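Local coordinates for trafficking protein particle complex subunit 3 (Naegleria fowleri, PDB 6AQ3) that probably serves as a core subunit of a TRAPP vesicle-tethering complex in membrane traffic, carrying a covalently bound palmitate within its fold, at residues 149-154 against 179-184; 91-96 against 117-122; 130-135 against 139-144. All coordinates share one frame; numbering follows the deposited sequence.

Contact 1. Residues 149-154 against 179-184. With PLM (palmitic acid), chain N.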
loop_
_atom_site.group_PDB
_atom_site.type_symbol
_atom_site.label_atom_id
_atom_site.label_comp_id
_atom_site.label_asym_id
_atom_site.label_seq_id
_atom_site.Cartn_x
_atom_site.Cartn_y
_atom_site.Cartn_z
ATOM N N GLY C 149 5.506 11.922 7.412
ATOM C CA GLY C 149 4.280 12.050 8.185
ATOM C C GLY C 149 4.129 10.949 9.208
ATOM O O GLY C 149 3.692 11.194 10.341
ATOM N N VAL C 150 4.495 9.720 8.832
ATOM C CA VAL C 150 4.433 8.607 9.778
ATOM C C VAL C 150 5.284 8.903 11.006
ATOM O O VAL C 150 4.872 8.647 12.144
ATOM C CB VAL C 150 4.847 7.299 9.077
ATOM C CG1 VAL C 150 4.860 6.123 10.063
ATOM C CG2 VAL C 150 3.849 7.003 7.968
ATOM N N ILE C 151 6.477 9.466 10.785
ATOM C CA ILE C 151 7.392 9.812 11.870
ATOM C C ILE C 151 6.781 10.884 12.757
ATOM O O ILE C 151 6.780 10.763 13.991
ATOM C CB ILE C 151 8.749 10.247 11.285
ATOM C CG1 ILE C 151 9.473 9.016 10.702
ATOM C CG2 ILE C 151 9.585 11.049 12.311
ATOM C CD1 ILE C 151 10.755 9.328 9.971
ATOM N N ARG C 152 6.237 11.936 12.140
ATOM C CA ARG C 152 5.651 13.032 12.907
ATOM C C ARG C 152 4.438 12.573 13.710
ATOM O O ARG C 152 4.284 12.940 14.881
ATOM C CB ARG C 152 5.260 14.183 11.979
ATOM C CG ARG C 152 4.525 15.332 12.705
ATOM C CD ARG C 152 4.385 16.538 11.786
ATOM N NE ARG C 152 3.412 16.318 10.719
ATOM C CZ ARG C 152 2.148 16.729 10.773
ATOM N NH1 ARG C 152 1.712 17.378 11.832
ATOM N NH2 ARG C 152 1.316 16.503 9.768
ATOM N N GLY C 153 3.554 11.791 13.092
ATOM C CA GLY C 153 2.371 11.349 13.800
ATOM C C GLY C 153 2.713 10.362 14.900
ATOM O O GLY C 153 2.156 10.420 16.000
ATOM N N ALA C 154 3.655 9.459 14.635
ATOM C CA ALA C 154 4.023 8.509 15.674
ATOM C C ALA C 154 4.617 9.225 16.885
ATOM O O ALA C 154 4.219 8.968 18.028
ATOM C CB ALA C 154 5.007 7.477 15.121
ATOM N N ILE C 179 16.531 11.977 5.627
ATOM C CA ILE C 179 15.347 12.551 6.253
ATOM C C ILE C 179 15.781 13.254 7.540
ATOM O O ILE C 179 16.495 12.667 8.359
ATOM C CB ILE C 179 14.299 11.462 6.540
ATOM C CG1 ILE C 179 13.747 10.918 5.223
ATOM C CG2 ILE C 179 13.185 12.032 7.402
ATOM C CD1 ILE C 179 12.817 9.723 5.372
ATOM N N ARG C 180 15.364 14.505 7.705
ATOM C CA ARG C 180 15.725 15.331 8.845
ATOM C C ARG C 180 14.602 15.284 9.870
ATOM O O ARG C 180 13.429 15.416 9.510
ATOM C CB ARG C 180 15.950 16.780 8.420
ATOM C CG ARG C 180 16.606 17.673 9.478
ATOM C CD ARG C 180 18.016 17.184 9.714
ATOM N NE ARG C 180 18.818 18.113 10.492
ATOM C CZ ARG C 180 20.043 17.847 10.929
ATOM N NH1 ARG C 180 20.609 16.681 10.654
ATOM N NH2 ARG C 180 20.706 18.754 11.638
ATOM N N VAL C 181 14.959 15.106 11.140
ATOM C CA VAL C 181 13.992 15.069 12.235
ATOM C C VAL C 181 14.424 16.105 13.261
ATOM O O VAL C 181 15.530 16.005 13.804
ATOM C CB VAL C 181 13.899 13.678 12.887
ATOM C CG1 VAL C 181 12.779 13.655 13.896
ATOM C CG2 VAL C 181 13.693 12.573 11.814
ATOM N N ARG C 182 13.547 17.078 13.546
ATOM C CA ARG C 182 13.835 18.181 14.464
ATOM C C ARG C 182 12.763 18.283 15.544
ATOM O O ARG C 182 11.566 18.273 15.242
ATOM C CB ARG C 182 13.954 19.500 13.695
ATOM C CG ARG C 182 15.112 19.454 12.705
ATOM C CD ARG C 182 15.314 20.714 11.886
ATOM N NE ARG C 182 14.265 20.879 10.880
ATOM C CZ ARG C 182 13.260 21.745 10.965
ATOM N NH1 ARG C 182 13.159 22.558 12.021
ATOM N NH2 ARG C 182 12.365 21.803 9.977
ATOM N N LEU C 183 13.201 18.361 16.803
ATOM C CA LEU C 183 12.289 18.519 17.931
ATOM C C LEU C 183 11.857 19.977 18.103
ATOM O O LEU C 183 12.696 20.877 18.210
ATOM C CB LEU C 183 12.951 18.033 19.220
ATOM C CG LEU C 183 12.141 18.345 20.477
ATOM C CD1 LEU C 183 10.940 17.412 20.514
ATOM C CD2 LEU C 183 12.975 18.200 21.748
ATOM N N LYS C 184 10.545 20.204 18.139
ATOM C CA LYS C 184 9.960 21.524 18.373
ATOM C C LYS C 184 9.565 21.739 19.826
ATOM O O LYS C 184 9.895 22.772 20.413
ATOM C CB LYS C 184 8.750 21.726 17.453
ATOM C CG LYS C 184 9.141 22.007 16.016
ATOM C CD LYS C 184 10.012 23.265 16.054
ATOM C CE LYS C 184 10.843 23.500 14.820
ATOM N NZ LYS C 184 11.562 24.795 15.013
HETATM C C1 PLM N . 9.772 6.221 21.102
HETATM O O2 PLM N . 10.257 7.380 20.962
HETATM C C2 PLM N . 9.646 5.185 19.856
HETATM C C3 PLM N . 9.815 5.736 18.425
HETATM C C4 PLM N . 8.541 5.663 17.560
HETATM C C5 PLM N . 8.654 4.789 16.283
HETATM C C6 PLM N . 7.746 5.262 15.120
HETATM C C7 PLM N . 7.756 4.358 13.863
HETATM C C8 PLM N . 8.036 5.110 12.537
HETATM C C9 PLM N . 7.794 4.249 11.274
HETATM C CA PLM N . 8.606 4.687 10.016
HETATM C CB PLM N . 8.305 3.856 8.744
HETATM C CC PLM N . 7.307 4.531 7.770
HETATM C CD PLM N . 6.553 3.534 6.862
HETATM C CE PLM N . 6.011 4.134 5.539
HETATM C CF PLM N . 4.876 3.291 4.911
HETATM C CG PLM N . 4.616 3.581 3.422
#
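Ile-151 reaches from helix 146-157 toward strand 177-186 and divides its two branches between successive inward-pointing residues, Ile-179 and Val-181. The longer branch ends in CD1, which lies 4.5 Å from CG2 of Ile-179; the shorter one places its CG2 4.4 Å from CG2 of Val-181. With CG1 beside the backbone N (chi1 -71°) and the rest of the chain extended, one isoleucine can span two residues of the strand, since a methyl at each end of its fork points at a different partner. On the strand side both partners are beta-branched, a shape that suits extended backbone and offers a methyl to the helix at each inward position. These are loose van der Waals contacts at the limit of touching, and only 104 Å² is buried between the segments.

The helix turns another flank to the palmitate. Val-150 and Ala-154, one turn apart, line up along the alkyl chain. Val-150 holds CG1 anti to its own N (chi1 177°), which brings that methyl 3.7 Å from C9 of the lipid and equally near CC. Ala-154 has no more than CB to offer, so the acyl chain can come close to the helix backbone, with C6 3.5 Å from that CB. Apolar residues on both flanks thus let one short helix join lipid to sheet.

The outward-facing arginines carry the polar side of the strand in salt bridges, Arg-180 with Glu-116, Arg-182 with Glu-163 and Glu-165. Arg-152 pairs with Glu-57 and makes a cation-pi contact with Tyr-61, tying the helix to helix 49-75. Strand 177-186 runs antiparallel between strands 116-121 and 160-168, while Phe-85 of helix 85-101 also packs on Val-181.

Contact 2. Residues 91-96 against 117-122. With PLM (palmitic acid), chain N.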
loop_
_atom_site.group_PDB
_atom_site.type_symbol
_atom_site.label_atom_id
_atom_site.label_comp_id
_atom_site.label_asym_id
_atom_site.label_seq_id
_atom_site.Cartn_x
_atom_site.Cartn_y
_atom_site.Cartn_z
ATOM N N SER C 91 15.582 4.037 17.488
ATOM C CA SER C 91 14.311 3.325 17.442
ATOM C C SER C 91 13.715 3.342 16.040
ATOM O O SER C 91 13.229 2.314 15.549
ATOM C CB SER C 91 13.340 3.962 18.429
ATOM O OG SER C 91 13.852 3.917 19.744
ATOM N N ILE C 92 13.748 4.499 15.376
ATOM C CA ILE C 92 13.196 4.601 14.027
ATOM C C ILE C 92 14.139 3.987 13.004
ATOM O O ILE C 92 13.739 3.130 12.205
ATOM C CB ILE C 92 12.884 6.067 13.678
ATOM C CG1 ILE C 92 11.787 6.617 14.591
ATOM C CG2 ILE C 92 12.470 6.180 12.217
ATOM C CD1 ILE C 92 11.681 8.133 14.540
ATOM N N ALA C 93 15.410 4.402 13.029
ATOM C CA ALA C 93 16.345 4.023 11.971
ATOM C C ALA C 93 16.658 2.535 11.999
ATOM O O ALA C 93 16.789 1.903 10.939
ATOM C CB ALA C 93 17.632 4.844 12.082
ATOM N N LYS C 94 16.804 1.960 13.191
ATOM C CA LYS C 94 17.280 0.589 13.299
ATOM C C LYS C 94 16.176 -0.438 13.502
ATOM O O LYS C 94 16.395 -1.614 13.195
ATOM C CB LYS C 94 18.274 0.454 14.460
ATOM C CG LYS C 94 19.480 1.362 14.373
ATOM C CD LYS C 94 20.343 1.074 13.167
ATOM C CE LYS C 94 21.644 1.852 13.285
ATOM N NZ LYS C 94 22.488 1.745 12.080
ATOM N N VAL C 95 15.015 -0.054 14.035
ATOM C CA VAL C 95 13.934 -1.003 14.317
ATOM C C VAL C 95 12.733 -0.779 13.396
ATOM O O VAL C 95 12.340 -1.677 12.653
ATOM C CB VAL C 95 13.529 -0.965 15.809
ATOM C CG1 VAL C 95 12.426 -1.982 16.123
ATOM C CG2 VAL C 95 14.737 -1.256 16.690
ATOM N N ALA C 96 12.146 0.420 13.425
ATOM C CA ALA C 96 10.941 0.699 12.642
ATOM C C ALA C 96 11.181 0.521 11.145
ATOM O O ALA C 96 10.349 -0.060 10.434
ATOM C CB ALA C 96 10.433 2.111 12.933
ATOM N N TYR C 117 18.565 15.363 14.114
ATOM C CA TYR C 117 19.389 14.331 13.518
ATOM C C TYR C 117 18.808 14.037 12.147
ATOM O O TYR C 117 17.674 14.411 11.841
ATOM C CB TYR C 117 19.446 13.072 14.401
ATOM C CG TYR C 117 18.104 12.400 14.664
ATOM C CD1 TYR C 117 17.548 11.523 13.733
ATOM C CD2 TYR C 117 17.390 12.649 15.833
ATOM C CE1 TYR C 117 16.320 10.905 13.958
ATOM C CE2 TYR C 117 16.163 12.026 16.071
ATOM C CZ TYR C 117 15.638 11.156 15.123
ATOM O OH TYR C 117 14.434 10.529 15.335
ATOM N N SER C 118 19.595 13.367 11.319
ATOM C CA SER C 118 19.137 12.915 10.017
ATOM C C SER C 118 19.140 11.399 9.995
ATOM O O SER C 118 19.956 10.757 10.668
ATOM C CB SER C 118 20.010 13.442 8.878
ATOM O OG SER C 118 19.900 14.848 8.759
ATOM N N ILE C 119 18.223 10.837 9.208
ATOM C CA ILE C 119 18.159 9.402 8.954
ATOM C C ILE C 119 18.559 9.212 7.496
ATOM O O ILE C 119 17.863 9.682 6.589
ATOM C CB ILE C 119 16.750 8.837 9.229
ATOM C CG1 ILE C 119 16.353 9.009 10.703
ATOM C CG2 ILE C 119 16.677 7.373 8.874
ATOM C CD1 ILE C 119 14.912 8.581 11.021
ATOM N N VAL C 120 19.685 8.545 7.262
ATOM C CA VAL C 120 20.206 8.354 5.911
ATOM C C VAL C 120 20.133 6.882 5.537
ATOM O O VAL C 120 20.386 6.006 6.370
ATOM C CB VAL C 120 21.651 8.881 5.774
ATOM C CG1 VAL C 120 21.683 10.404 5.924
ATOM C CG2 VAL C 120 22.561 8.225 6.780
ATOM N N PHE C 121 19.795 6.614 4.274
ATOM C CA PHE C 121 19.698 5.250 3.768
ATOM C C PHE C 121 19.877 5.260 2.253
ATOM O O PHE C 121 19.508 6.233 1.591
ATOM C CB PHE C 121 18.365 4.578 4.151
ATOM C CG PHE C 121 17.143 5.418 3.919
ATOM C CD1 PHE C 121 16.834 6.486 4.751
ATOM C CD2 PHE C 121 16.260 5.089 2.895
ATOM C CE1 PHE C 121 15.687 7.226 4.553
ATOM C CE2 PHE C 121 15.109 5.821 2.679
ATOM C CZ PHE C 121 14.813 6.895 3.502
ATOM N N ASP C 122 20.506 4.210 1.721
ATOM C CA ASP C 122 20.785 4.142 0.291
ATOM C C ASP C 122 19.747 3.367 -0.525
ATOM O O ASP C 122 19.729 3.519 -1.752
ATOM C CB ASP C 122 22.207 3.607 0.023
ATOM C CG ASP C 122 22.450 2.201 0.538
ATOM O OD1 ASP C 122 21.568 1.642 1.229
ATOM O OD2 ASP C 122 23.552 1.660 0.236
HETATM C C1 PLM N . 9.772 6.221 21.102
HETATM O O2 PLM N . 10.257 7.380 20.962
HETATM C C2 PLM N . 9.646 5.185 19.856
HETATM C C3 PLM N . 9.815 5.736 18.425
HETATM C C4 PLM N . 8.541 5.663 17.560
HETATM C C5 PLM N . 8.654 4.789 16.283
HETATM C C6 PLM N . 7.746 5.262 15.120
HETATM C C7 PLM N . 7.756 4.358 13.863
HETATM C C8 PLM N . 8.036 5.110 12.537
HETATM C C9 PLM N . 7.794 4.249 11.274
HETATM C CA PLM N . 8.606 4.687 10.016
HETATM C CB PLM N . 8.305 3.856 8.744
HETATM C CC PLM N . 7.307 4.531 7.770
HETATM C CD PLM N . 6.553 3.534 6.862
HETATM C CE PLM N . 6.011 4.134 5.539
HETATM C CF PLM N . 4.876 3.291 4.911
HETATM C CG PLM N . 4.616 3.581 3.422
#
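Ile-92 and Ile-119 are the centre of a helix-on-sheet packing in the mixed helix-and-antiparallel-sheet (alpha+beta) fold of the TRAPP component family, where helix 85-101 lies over strand 116-121. The two isoleucines cross at about a right angle, and the CD1 tip of Ile-119 abuts CG2 of Ile-92 at 3.6 Å. That CG2 points away from the backbone N of Ile-92, leaving the other branch for different partners: CD1 meets the Tyr-117 hydroxyl, OH, at 3.7 Å, and CG1 lies 4.0 Å from C5 of the palmitate. Isoleucine suits this place because its short branch meets Ile-119 while the long one touches both the tyrosine hydroxyl and the lipid. Ala-93 is small enough to let the helix settle on the strand, its CB 4.2 Å from CG2 of Ile-119.

The axes of segments 91-96 and 117-121 approach to 9.4 Å at 29°, so helix and strand run roughly the same way. CG1 of Ile-119 sits at the edge of the Tyr-117 ring, in plane. A hydrogen bond with Thr-88 OG1, on the same helix 85-101, ties the tyrosine hydroxyl to it and would help set the ring's position, while Phe-85 and Trp-110 pack against the ring. Beyond Ala-93 lie Ala-105 and Val-107.

Farther along the helix, Ala-96 presents CB to C7 of the lipid at 3.6 Å. Here the helix widens into a pi-type turn: Ala-96 N donates to Ser-91 O at 3.0 Å, five residues back, while the bond from Val-95 N to that same oxygen is weak.

Contact 3. Residues 130-135 against 139-144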
loop_
_atom_site.group_PDB
_atom_site.type_symbol
_atom_site.label_atom_id
_atom_site.label_comp_id
_atom_site.label_asym_id
_atom_site.label_seq_id
_atom_site.Cartn_x
_atom_site.Cartn_y
_atom_site.Cartn_z
ATOM N N VAL C 130 10.882 3.032 -10.286
ATOM C CA VAL C 130 10.289 4.359 -10.413
ATOM C C VAL C 130 11.304 5.261 -11.096
ATOM O O VAL C 130 12.502 5.218 -10.789
ATOM C CB VAL C 130 9.885 4.933 -9.039
ATOM C CG1 VAL C 130 9.382 6.372 -9.172
ATOM C CG2 VAL C 130 8.840 4.061 -8.378
ATOM N N GLU C 131 10.839 6.025 -12.069
ATOM C CA GLU C 131 11.678 6.978 -12.768
ATOM C C GLU C 131 10.867 8.249 -12.900
ATOM O O GLU C 131 9.816 8.239 -13.549
ATOM C CB GLU C 131 12.090 6.449 -14.143
ATOM N N LEU C 132 11.353 9.333 -12.302
ATOM C CA LEU C 132 10.567 10.547 -12.429
ATOM C C LEU C 132 10.913 11.283 -13.721
ATOM O O LEU C 132 12.093 11.456 -14.036
ATOM C CB LEU C 132 10.835 11.475 -11.257
ATOM C CG LEU C 132 10.710 10.878 -9.875
ATOM C CD1 LEU C 132 11.022 12.013 -8.888
ATOM C CD2 LEU C 132 9.304 10.289 -9.708
ATOM N N PRO C 133 9.913 11.783 -14.440
ATOM C CA PRO C 133 10.194 12.629 -15.606
ATOM C C PRO C 133 10.959 13.879 -15.194
ATOM O O PRO C 133 10.892 14.329 -14.047
ATOM C CB PRO C 133 8.801 12.982 -16.146
ATOM C CG PRO C 133 7.884 11.967 -15.582
ATOM C CD PRO C 133 8.472 11.637 -14.208
ATOM N N GLU C 134 11.710 14.429 -16.145
ATOM C CA GLU C 134 12.613 15.531 -15.816
ATOM C C GLU C 134 11.923 16.717 -15.151
ATOM O O GLU C 134 12.418 17.175 -14.104
ATOM C CB GLU C 134 13.377 15.950 -17.073
ATOM C CG GLU C 134 14.560 16.856 -16.777
ATOM C CD GLU C 134 15.555 16.215 -15.835
ATOM O OE1 GLU C 134 15.816 14.994 -15.970
ATOM O OE2 GLU C 134 16.065 16.935 -14.952
ATOM N N PRO C 135 10.789 17.233 -15.647
ATOM C CA PRO C 135 10.143 18.363 -14.947
ATOM C C PRO C 135 9.687 18.035 -13.526
ATOM O O PRO C 135 9.611 18.942 -12.681
ATOM C CB PRO C 135 8.977 18.732 -15.877
ATOM C CG PRO C 135 8.788 17.545 -16.775
ATOM C CD PRO C 135 10.146 16.962 -16.947
ATOM N N LYS C 139 11.020 19.960 -10.069
ATOM C CA LYS C 139 10.074 20.433 -9.073
ATOM C C LYS C 139 10.252 19.762 -7.720
ATOM O O LYS C 139 9.530 20.102 -6.770
ATOM C CB LYS C 139 8.645 20.242 -9.588
ATOM C CG LYS C 139 8.272 21.205 -10.725
ATOM C CD LYS C 139 6.867 20.901 -11.230
ATOM C CE LYS C 139 6.594 21.497 -12.608
ATOM N NZ LYS C 139 5.850 20.525 -13.486
ATOM N N ARG C 140 11.194 18.828 -7.608
ATOM C CA ARG C 140 11.554 18.191 -6.337
ATOM C C ARG C 140 10.341 17.554 -5.648
ATOM O O ARG C 140 10.065 17.784 -4.467
ATOM C CB ARG C 140 12.275 19.178 -5.405
ATOM C CG ARG C 140 13.714 19.401 -5.869
ATOM C CD ARG C 140 14.602 20.151 -4.902
ATOM N NE ARG C 140 15.017 19.248 -3.829
ATOM C CZ ARG C 140 16.065 18.430 -3.902
ATOM N NH1 ARG C 140 16.805 18.384 -5.008
ATOM N NH2 ARG C 140 16.365 17.641 -2.883
ATOM N N LEU C 141 9.647 16.690 -6.380
ATOM C CA LEU C 141 8.744 15.760 -5.716
ATOM C C LEU C 141 9.529 14.903 -4.736
ATOM O O LEU C 141 10.620 14.410 -5.051
ATOM C CB LEU C 141 8.077 14.850 -6.751
ATOM C CG LEU C 141 7.340 13.616 -6.245
ATOM C CD1 LEU C 141 6.014 14.035 -5.639
ATOM C CD2 LEU C 141 7.155 12.607 -7.397
ATOM N N TYR C 142 8.984 14.725 -3.542
ATOM C CA TYR C 142 9.549 13.760 -2.603
ATOM C C TYR C 142 8.628 12.545 -2.610
ATOM O O TYR C 142 7.697 12.423 -1.799
ATOM C CB TYR C 142 9.730 14.368 -1.219
ATOM C CG TYR C 142 10.934 15.275 -1.145
ATOM C CD1 TYR C 142 12.212 14.787 -1.440
ATOM C CD2 TYR C 142 10.807 16.615 -0.746
ATOM C CE1 TYR C 142 13.340 15.615 -1.360
ATOM C CE2 TYR C 142 11.933 17.460 -0.665
ATOM C CZ TYR C 142 13.192 16.945 -0.976
ATOM O OH TYR C 142 14.307 17.742 -0.908
ATOM N N TYR C 143 8.943 11.626 -3.525
ATOM C CA TYR C 143 8.102 10.470 -3.815
ATOM C C TYR C 143 7.662 9.730 -2.554
ATOM O O TYR C 143 6.512 9.287 -2.464
ATOM C CB TYR C 143 8.865 9.526 -4.741
ATOM C CG TYR C 143 8.032 8.377 -5.253
ATOM C CD1 TYR C 143 7.231 8.514 -6.384
ATOM C CD2 TYR C 143 8.026 7.165 -4.586
ATOM C CE1 TYR C 143 6.459 7.443 -6.859
ATOM C CE2 TYR C 143 7.274 6.123 -5.030
ATOM C CZ TYR C 143 6.489 6.260 -6.163
ATOM O OH TYR C 143 5.740 5.193 -6.566
ATOM N N SER C 144 8.558 9.586 -1.572
ATOM C CA SER C 144 8.300 8.835 -0.346
ATOM C C SER C 144 7.934 9.713 0.847
ATOM O O SER C 144 8.124 9.284 1.991
ATOM C CB SER C 144 9.515 8.000 0.029
ATOM O OG SER C 144 9.778 7.044 -0.955
#
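Val-130 lays its CG1 methyl over one face of the Tyr-143 ring, a CH-pi contact 4.2 Å from the centroid and 22° off the ring normal. CG2 lies on the same side, above the C-O bond, 3.8 Å from OH of Tyr-143. The beta branch suits this place: one methyl covers ring carbons and the other the phenol end. Tyr-143 holds CG anti to its backbone N (chi1 -173°), which carries the ring toward Val-130. Beside this pair, Leu-132 and Leu-141 cross at about a right angle, with their CD2 atoms 3.9 Å apart. Leu-132 CD2 also approaches the ring obliquely, so these groups form one small apolar cluster, continued by Val-49 and Ile-52 of helix 49-75 against Leu-141.

The polar edge belongs to the short helix 134-138, which turns the chain back on itself. Pro-133 occupies the N-cap position, and Lys-139 N donates to Pro-135 O at 3.1 Å, closing the helix turn. The lysine chain passes this carbonyl, its CG 3.3 Å from Pro-135 O. Arg-140 then takes positive phi (56°) in a Schellman motif, and its NH2 gives a bond of 2.9 Å to Tyr-142 OH, in the guanidinium plane.

Backbone bonding thus makes the turn, whereas apolar side chains and the methylenes of Lys-139 hold its two nearly antiparallel arms together.

Along the chain, contact 2 closes first, contact 3 follows, and contact 1 comes last, all within the part of the chain that belongs to the TRAPP component family. Contacts 1 and 2 have centres about 11 Å apart and share the antiparallel sheet: strands 116-121 and 177-186 are neighbours in it, joined between Ile-119 N and Ile-179 O, and each contact brings a helix, 85-101 or 146-157, to that sheet. Both helices also touch the same palmitate, so together they form part of its apolar enclosure. Contact 3 stands apart, its centre about 22 Å from either of the others; it shapes the connection that leads from strand 116-121, by way of helix 134-138, into lipid-lining helix 146-157.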